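Local coordinates for tryptophan synthase alpha chain (Campylobacter jejuni, PDB 3THA), which cleaves indoleglycerol phosphate to indole and glyceraldehyde 3-phosphate, as the alpha subunit of the tryptophan synthase complex of two alpha and two beta chains, at the interface of chains A and B. Sequence-based numbering; all coordinates share one arbitrary frame. Chains: chain A/B, Tryptophan synthase alpha chain.

Contact 1: the interface of chains A and B. Residues chain A 94, 121, 123-124, 147, 169, 171; chain B 53-56.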
HETATM    1  N   MSE A  94      -1.368  11.813   5.974  1.00 41.02           N
HETATM    2  CA  MSE A  94      -1.000  10.836   4.973  1.00 42.33           C
HETATM    3  C   MSE A  94      -2.181   9.916   4.689  1.00 42.01           C
HETATM    4  O   MSE A  94      -2.518   9.010   5.492  1.00 43.55           O
HETATM    5  CB  MSE A  94       0.226  10.071   5.420  1.00 43.26           C
HETATM    6  CG  MSE A  94       0.679   9.088   4.410  1.00 48.47           C
HETATM    7 SE   MSE A  94       2.524   8.576   4.732  0.65 61.54          SE
HETATM    8  CE  MSE A  94       2.137   6.785   4.201  1.00 58.48           C
ATOM      9  N   ILE A 121       0.446  14.103   2.129  1.00 38.09           N
ATOM     10  CA  ILE A 121       1.154  13.119   1.348  1.00 38.13           C
ATOM     11  C   ILE A 121       0.095  12.180   0.945  1.00 39.19           C
ATOM     12  O   ILE A 121      -0.660  11.698   1.797  1.00 40.71           O
ATOM     13  CB  ILE A 121       2.131  12.312   2.202  1.00 38.26           C
ATOM     14  CG1 ILE A 121       3.321  13.164   2.580  1.00 35.90           C
ATOM     15  CG2 ILE A 121       2.632  11.176   1.442  1.00 37.15           C
ATOM     16  CD1 ILE A 121       3.898  12.748   3.951  1.00 38.99           C
ATOM     17  N   PRO A 123      -0.077   8.792  -0.909  1.00 42.78           N
ATOM     18  CA  PRO A 123       0.619   7.647  -1.466  1.00 44.81           C
ATOM     19  C   PRO A 123      -0.040   7.272  -2.761  1.00 47.18           C
ATOM     20  O   PRO A 123      -1.280   7.239  -2.827  1.00 49.12           O
ATOM     21  CB  PRO A 123       0.311   6.500  -0.463  1.00 43.07           C
ATOM     22  CG  PRO A 123      -0.082   7.144   0.749  1.00 41.68           C
ATOM     23  CD  PRO A 123      -0.763   8.439   0.345  1.00 42.58           C
ATOM     24  N   GLU A 124       0.771   6.944  -3.754  1.00 48.86           N
ATOM     25  CA  GLU A 124       0.303   6.349  -4.986  1.00 52.17           C
ATOM     26  C   GLU A 124      -0.444   7.331  -5.879  1.00 51.49           C
ATOM     27  O   GLU A 124      -0.891   6.936  -6.935  1.00 52.73           O
ATOM     28  CB  GLU A 124      -0.580   5.086  -4.754  1.00 53.87           C
ATOM     29  CG  GLU A 124       0.053   3.938  -3.971  1.00 58.36           C
ATOM     30  CD  GLU A 124       1.539   3.640  -4.333  1.00 65.96           C
ATOM     31  OE1 GLU A 124       1.934   3.617  -5.546  1.00 65.20           O
ATOM     32  OE2 GLU A 124       2.298   3.387  -3.360  1.00 69.62           O
ATOM     33  N   LEU A 147       7.052  13.049  -3.911  1.00 50.92           N
ATOM     34  CA  LEU A 147       7.698  11.828  -3.498  1.00 52.03           C
ATOM     35  C   LEU A 147       8.785  11.448  -4.502  1.00 53.05           C
ATOM     36  O   LEU A 147       8.521  11.375  -5.689  1.00 54.80           O
ATOM     37  CB  LEU A 147       6.650  10.727  -3.390  1.00 52.27           C
ATOM     38  CG  LEU A 147       7.329   9.450  -2.909  1.00 57.24           C
ATOM     39  CD1 LEU A 147       7.435   9.494  -1.394  1.00 56.58           C
ATOM     40  CD2 LEU A 147       6.565   8.210  -3.374  1.00 59.11           C
ATOM     41  N   TYR A 169      10.039  14.113  -0.025  1.00 46.16           N
ATOM     42  CA  TYR A 169      10.016  12.790   0.579  1.00 45.23           C
ATOM     43  C   TYR A 169      10.901  11.899  -0.293  1.00 47.23           C
ATOM     44  O   TYR A 169      10.582  11.627  -1.456  1.00 46.93           O
ATOM     45  CB  TYR A 169       8.576  12.258   0.624  1.00 43.60           C
ATOM     46  CG  TYR A 169       8.327  11.105   1.561  1.00 41.97           C
ATOM     47  CD1 TYR A 169       9.062   9.943   1.447  1.00 44.09           C
ATOM     48  CD2 TYR A 169       7.356  11.165   2.547  1.00 40.87           C
ATOM     49  CE1 TYR A 169       8.875   8.906   2.293  1.00 43.71           C
ATOM     50  CE2 TYR A 169       7.127  10.079   3.410  1.00 37.80           C
ATOM     51  CZ  TYR A 169       7.906   8.959   3.272  1.00 44.23           C
ATOM     52  OH  TYR A 169       7.749   7.817   4.037  1.00 47.21           O
ATOM     53  N   LEU A 171      12.547   8.229  -0.781  1.00 52.36           N
ATOM     54  CA  LEU A 171      12.528   6.798  -0.423  1.00 54.76           C
ATOM     55  C   LEU A 171      13.864   6.116  -0.577  1.00 58.22           C
ATOM     56  O   LEU A 171      14.432   6.111  -1.661  1.00 59.31           O
ATOM     57  CB  LEU A 171      11.543   6.042  -1.281  1.00 54.00           C
ATOM     58  CG  LEU A 171      10.143   6.533  -0.966  1.00 53.14           C
ATOM     59  CD1 LEU A 171       9.167   6.102  -2.075  1.00 49.55           C
ATOM     60  CD2 LEU A 171       9.732   6.021   0.485  1.00 50.52           C
TER
ATOM     61  N   ASP B  53       7.828   3.740  -6.993  1.00 78.85           N
ATOM     62  CA  ASP B  53       8.324   3.088  -5.782  1.00 80.42           C
ATOM     63  C   ASP B  53       7.381   3.257  -4.582  1.00 81.10           C
ATOM     64  O   ASP B  53       7.027   4.371  -4.230  1.00 81.60           O
ATOM     65  CB  ASP B  53       9.731   3.547  -5.435  1.00 82.13           C
ATOM     66  CG  ASP B  53      10.327   2.758  -4.287  1.00 84.56           C
ATOM     67  OD1 ASP B  53      11.560   2.865  -4.029  1.00 86.42           O
ATOM     68  OD2 ASP B  53       9.550   2.016  -3.641  1.00 84.63           O
ATOM     69  N   PRO B  54       6.952   2.129  -3.981  1.00 81.41           N
ATOM     70  CA  PRO B  54       6.168   2.063  -2.735  1.00 82.27           C
ATOM     71  C   PRO B  54       6.659   2.901  -1.572  1.00 84.87           C
ATOM     72  O   PRO B  54       7.794   2.786  -1.134  1.00 87.07           O
ATOM     73  CB  PRO B  54       6.251   0.600  -2.372  1.00 81.84           C
ATOM     74  CG  PRO B  54       6.189  -0.060  -3.750  1.00 80.87           C
ATOM     75  CD  PRO B  54       6.968   0.822  -4.672  1.00 79.42           C
ATOM     76  N   ILE B  55       5.747   3.711  -1.057  1.00 85.81           N
ATOM     77  CA  ILE B  55       6.008   4.689  -0.030  1.00 88.14           C
ATOM     78  C   ILE B  55       6.185   4.086   1.350  1.00 89.16           C
ATOM     79  O   ILE B  55       6.694   4.741   2.270  1.00 92.16           O
ATOM     80  CB  ILE B  55       4.837   5.657   0.022  1.00 88.02           C
ATOM     81  CG1 ILE B  55       5.243   6.937   0.735  1.00 91.44           C
ATOM     82  CG2 ILE B  55       3.629   4.983   0.667  1.00 89.01           C
ATOM     83  CD1 ILE B  55       4.496   8.138   0.214  1.00 95.32           C
ATOM     84  N   ALA B  56       5.695   2.868   1.499  1.00 87.46           N
ATOM     85  CA  ALA B  56       5.885   2.018   2.681  1.00 87.84           C
ATOM     86  C   ALA B  56       7.165   2.238   3.563  1.00 89.96           C
ATOM     87  O   ALA B  56       8.011   3.099   3.259  1.00 91.08           O
ATOM     88  CB  ALA B  56       5.801   0.574   2.199  1.00 86.39           C
TER
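The loop of chain B after strand 44-48, B:Asp53 to B:Ala56, meets residues of strands 90-94, 117-121, 146-149 and 168-171 of chain A and the loop at A:Pro123 and A:Glu124. TrpA proteins are TIM barrels, and this is the family's loop 2, which runs on to the catalytic B:Asp57. B:Ile55 enters the active-site mouth of the neighbouring barrel and may take up part of the substrate's space; the catalytic glutamate A:Glu46 is about 8 Å from the contact's centre. The alpha-alpha pairing may belong to the crystal. No nitrogen or oxygen pairs across the patch. B:Ile55 CG1 lies anti to the backbone N (chi1 -161°), which carries the long branch inward. Its tip, B:Ile55 CD1, rests 3.6 Å from A:Leu147 CD1 and 3.8 Å from A:Ile121 CG2, both side chains crossing it at a slant. The short branch turns the other way, B:Ile55 CG2 lying 3.8 Å from A:Pro123 CB, with the selenomethionine methyl of A:Met94 a little farther off. A:Tyr169 crosses at about a right angle, one ring face toward B:Ile55 CG1 near the rim. A beta-branched residue suits this place because its two arms reach different walls. A:Glu124 OE2 is 4.1 Å from B:Pro54 CA, a loose contact without a hydrogen bond. A:Leu171 covers the loop backbone: its CD1 approaches the carbonyl B:Asp53 O at 3.5 Å, and its CD2 lies 4.0 Å from B:Ile55 CA.

Contact 2: the interface of chains A and B. Residues chain A 124, 126, 129; chain B 52, 54-55, 96, 98.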
ATOM      1  N   GLU A 124       0.771   6.944  -3.754  1.00 48.86           N
ATOM      2  CA  GLU A 124       0.303   6.349  -4.986  1.00 52.17           C
ATOM      3  C   GLU A 124      -0.444   7.331  -5.879  1.00 51.49           C
ATOM      4  O   GLU A 124      -0.891   6.936  -6.935  1.00 52.73           O
ATOM      5  CB  GLU A 124      -0.580   5.086  -4.754  1.00 53.87           C
ATOM      6  CG  GLU A 124       0.053   3.938  -3.971  1.00 58.36           C
ATOM      7  CD  GLU A 124       1.539   3.640  -4.333  1.00 65.96           C
ATOM      8  OE1 GLU A 124       1.934   3.617  -5.546  1.00 65.20           O
ATOM      9  OE2 GLU A 124       2.298   3.387  -3.360  1.00 69.62           O
ATOM     10  N   SER A 126       0.231   9.770  -8.415  1.00 53.19           N
ATOM     11  CA  SER A 126       1.309  10.290  -9.250  1.00 55.23           C
ATOM     12  C   SER A 126       1.142  11.787  -9.632  1.00 55.43           C
ATOM     13  O   SER A 126       0.037  12.335  -9.603  1.00 53.06           O
ATOM     14  CB  SER A 126       1.458   9.459 -10.513  1.00 56.95           C
ATOM     15  OG  SER A 126       0.543   9.910 -11.478  1.00 59.63           O
ATOM     16  N   GLU A 129      -1.496  12.823 -12.180  1.00 60.79           N
ATOM     17  CA  GLU A 129      -2.891  12.676 -11.734  1.00 60.58           C
ATOM     18  C   GLU A 129      -3.211  13.709 -10.659  1.00 58.65           C
ATOM     19  O   GLU A 129      -4.321  13.748 -10.130  1.00 57.69           O
ATOM     20  CB  GLU A 129      -3.116  11.306 -11.070  1.00 60.43           C
ATOM     21  CG  GLU A 129      -3.085  10.044 -11.906  1.00 65.92           C
ATOM     22  CD  GLU A 129      -3.172   8.777 -10.997  1.00 69.79           C
ATOM     23  OE1 GLU A 129      -4.287   8.210 -10.877  1.00 70.41           O
ATOM     24  OE2 GLU A 129      -2.143   8.391 -10.371  1.00 68.43           O
TER
ATOM     25  N   SER B  52       5.525   3.182  -9.620  1.00 75.10           N
ATOM     26  CA  SER B  52       6.213   4.140  -8.758  0.50 76.87           C
ATOM     27  C   SER B  52       6.619   3.446  -7.461  1.00 77.18           C
ATOM     28  O   SER B  52       5.849   2.661  -6.892  1.00 75.68           O
ATOM     29  CB  SER B  52       5.326   5.359  -8.461  0.50 77.46           C
ATOM     30  OG  SER B  52       5.368   6.311  -9.517  0.50 78.54           O
ATOM     31  N   PRO B  54       6.952   2.129  -3.981  1.00 81.41           N
ATOM     32  CA  PRO B  54       6.168   2.063  -2.735  1.00 82.27           C
ATOM     33  C   PRO B  54       6.659   2.901  -1.572  1.00 84.87           C
ATOM     34  O   PRO B  54       7.794   2.786  -1.134  1.00 87.07           O
ATOM     35  CB  PRO B  54       6.251   0.600  -2.372  1.00 81.84           C
ATOM     36  CG  PRO B  54       6.189  -0.060  -3.750  1.00 80.87           C
ATOM     37  CD  PRO B  54       6.968   0.822  -4.672  1.00 79.42           C
ATOM     38  N   ILE B  55       5.747   3.711  -1.057  1.00 85.81           N
ATOM     39  CA  ILE B  55       6.008   4.689  -0.030  1.00 88.14           C
ATOM     40  C   ILE B  55       6.185   4.086   1.350  1.00 89.16           C
ATOM     41  O   ILE B  55       6.694   4.741   2.270  1.00 92.16           O
ATOM     42  CB  ILE B  55       4.837   5.657   0.022  1.00 88.02           C
ATOM     43  CG1 ILE B  55       5.243   6.937   0.735  1.00 91.44           C
ATOM     44  CG2 ILE B  55       3.629   4.983   0.667  1.00 89.01           C
ATOM     45  CD1 ILE B  55       4.496   8.138   0.214  1.00 95.32           C
ATOM     46  N   TYR B  96      -1.581  -0.799  -8.875  1.00 48.58           N
ATOM     47  CA  TYR B  96      -2.198   0.452  -8.529  1.00 50.20           C
ATOM     48  C   TYR B  96      -2.589   1.171  -9.778  1.00 50.52           C
ATOM     49  O   TYR B  96      -2.025   0.912 -10.851  1.00 50.71           O
ATOM     50  CB  TYR B  96      -1.228   1.293  -7.798  1.00 51.23           C
ATOM     51  CG  TYR B  96      -0.979   0.816  -6.414  1.00 54.77           C
ATOM     52  CD1 TYR B  96      -1.884   1.091  -5.428  1.00 55.17           C
ATOM     53  CD2 TYR B  96       0.166   0.086  -6.088  1.00 58.56           C
ATOM     54  CE1 TYR B  96      -1.670   0.714  -4.157  1.00 58.95           C
ATOM     55  CE2 TYR B  96       0.385  -0.316  -4.783  1.00 61.98           C
ATOM     56  CZ  TYR B  96      -0.552   0.023  -3.819  1.00 61.66           C
ATOM     57  OH  TYR B  96      -0.423  -0.316  -2.489  1.00 65.60           O
ATOM     58  N   ASN B  98      -2.161   4.152 -10.724  1.00 55.48           N
ATOM     59  CA  ASN B  98      -1.177   5.043 -11.298  1.00 56.83           C
ATOM     60  C   ASN B  98      -0.464   4.401 -12.488  1.00 57.81           C
ATOM     61  O   ASN B  98      -0.097   5.087 -13.433  1.00 60.07           O
ATOM     62  CB  ASN B  98      -0.177   5.538 -10.257  1.00 57.13           C
ATOM     63  CG  ASN B  98       0.611   4.395  -9.558  1.00 55.65           C
ATOM     64  OD1 ASN B  98       0.844   3.309 -10.106  1.00 54.08           O
ATOM     65  ND2 ASN B  98       1.023   4.659  -8.343  1.00 54.95           N
TER
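A:Glu124 lies against the ring of B:Tyr96 and beside the amide of B:Asn98, and the turn of its side chain sets the ring contact and the place of its carboxylate oxygen OE1. Its CG stands anti to the carbonyl carbon, and the chain then bends at chi2 (-41°), bringing the methylene over the tyrosine face while the carboxylate stays close to the ring. A:Glu124 CG sits 3.7 Å from B:Tyr96 CE1, a CH-pi contact displaced toward the rim. The carboxylate plane is only 18° from that of the ring, so the two flat groups stack. Tyrosine suits this place because its broad face can receive the aliphatic part of a glutamate whose charged end has polar company nearby.

That company is B:Asn98, near the start of helix 97-103. Its CG lies between the backbone N and the carbonyl carbon (chi1 59°), and its amide plane is steeply inclined to the carboxylate. B:Asn98 ND2 donates to the backbone carbonyl A:Glu124 O at 3.3 Å, reaching it from well off the C=O direction and tilted out of the carbonyl plane. The same nitrogen lies 3.1 Å from the carboxylate oxygen A:Glu124 OE1, a weak and bent hydrogen bond. An asparagine is apt here because its amide nitrogen can donate to the main-chain carbonyl and, at most weakly, to the carboxylate.

On the other flank, the carboxylate oxygen A:Glu129 OE2 comes 3.5 Å from B:Asn98 CB, a van der Waals approach. Within chain A the hydroxyl A:Ser126 OG lies 3.3 Å from A:Glu129 OE2, a weak hydrogen bond, and A:Ser126 N donates weakly to the same oxygen. The arrangement resembles a capping box and may steady the short 3-10 helix 127-129 beside the partner. The site gives the pairing of the two alpha chains in the crystal a modest polar contact joined to a ring stack.

Contacts 1 and 2 are neighbouring parts of one two-fold interface, their C-alpha centres about 7 Å apart, and each recurs with the chains exchanged. They share A:Glu124, B:Pro54 and B:Ile55, so the loop of chain A after strand 117-121 and the inserted loop of chain B belong to both. Contact 1 supplies apolar burial, and contact 2 adds a ring stack and modest polar contacts alongside it. The inserted loop also leads to the catalytic B:Asp57, while contact 1 lies close to A:Glu46, so this pairing might influence both active sites. The enzyme's own oligomer is a tetramer of two alpha and two beta chains, so the alpha-alpha pair may be a crystal arrangement.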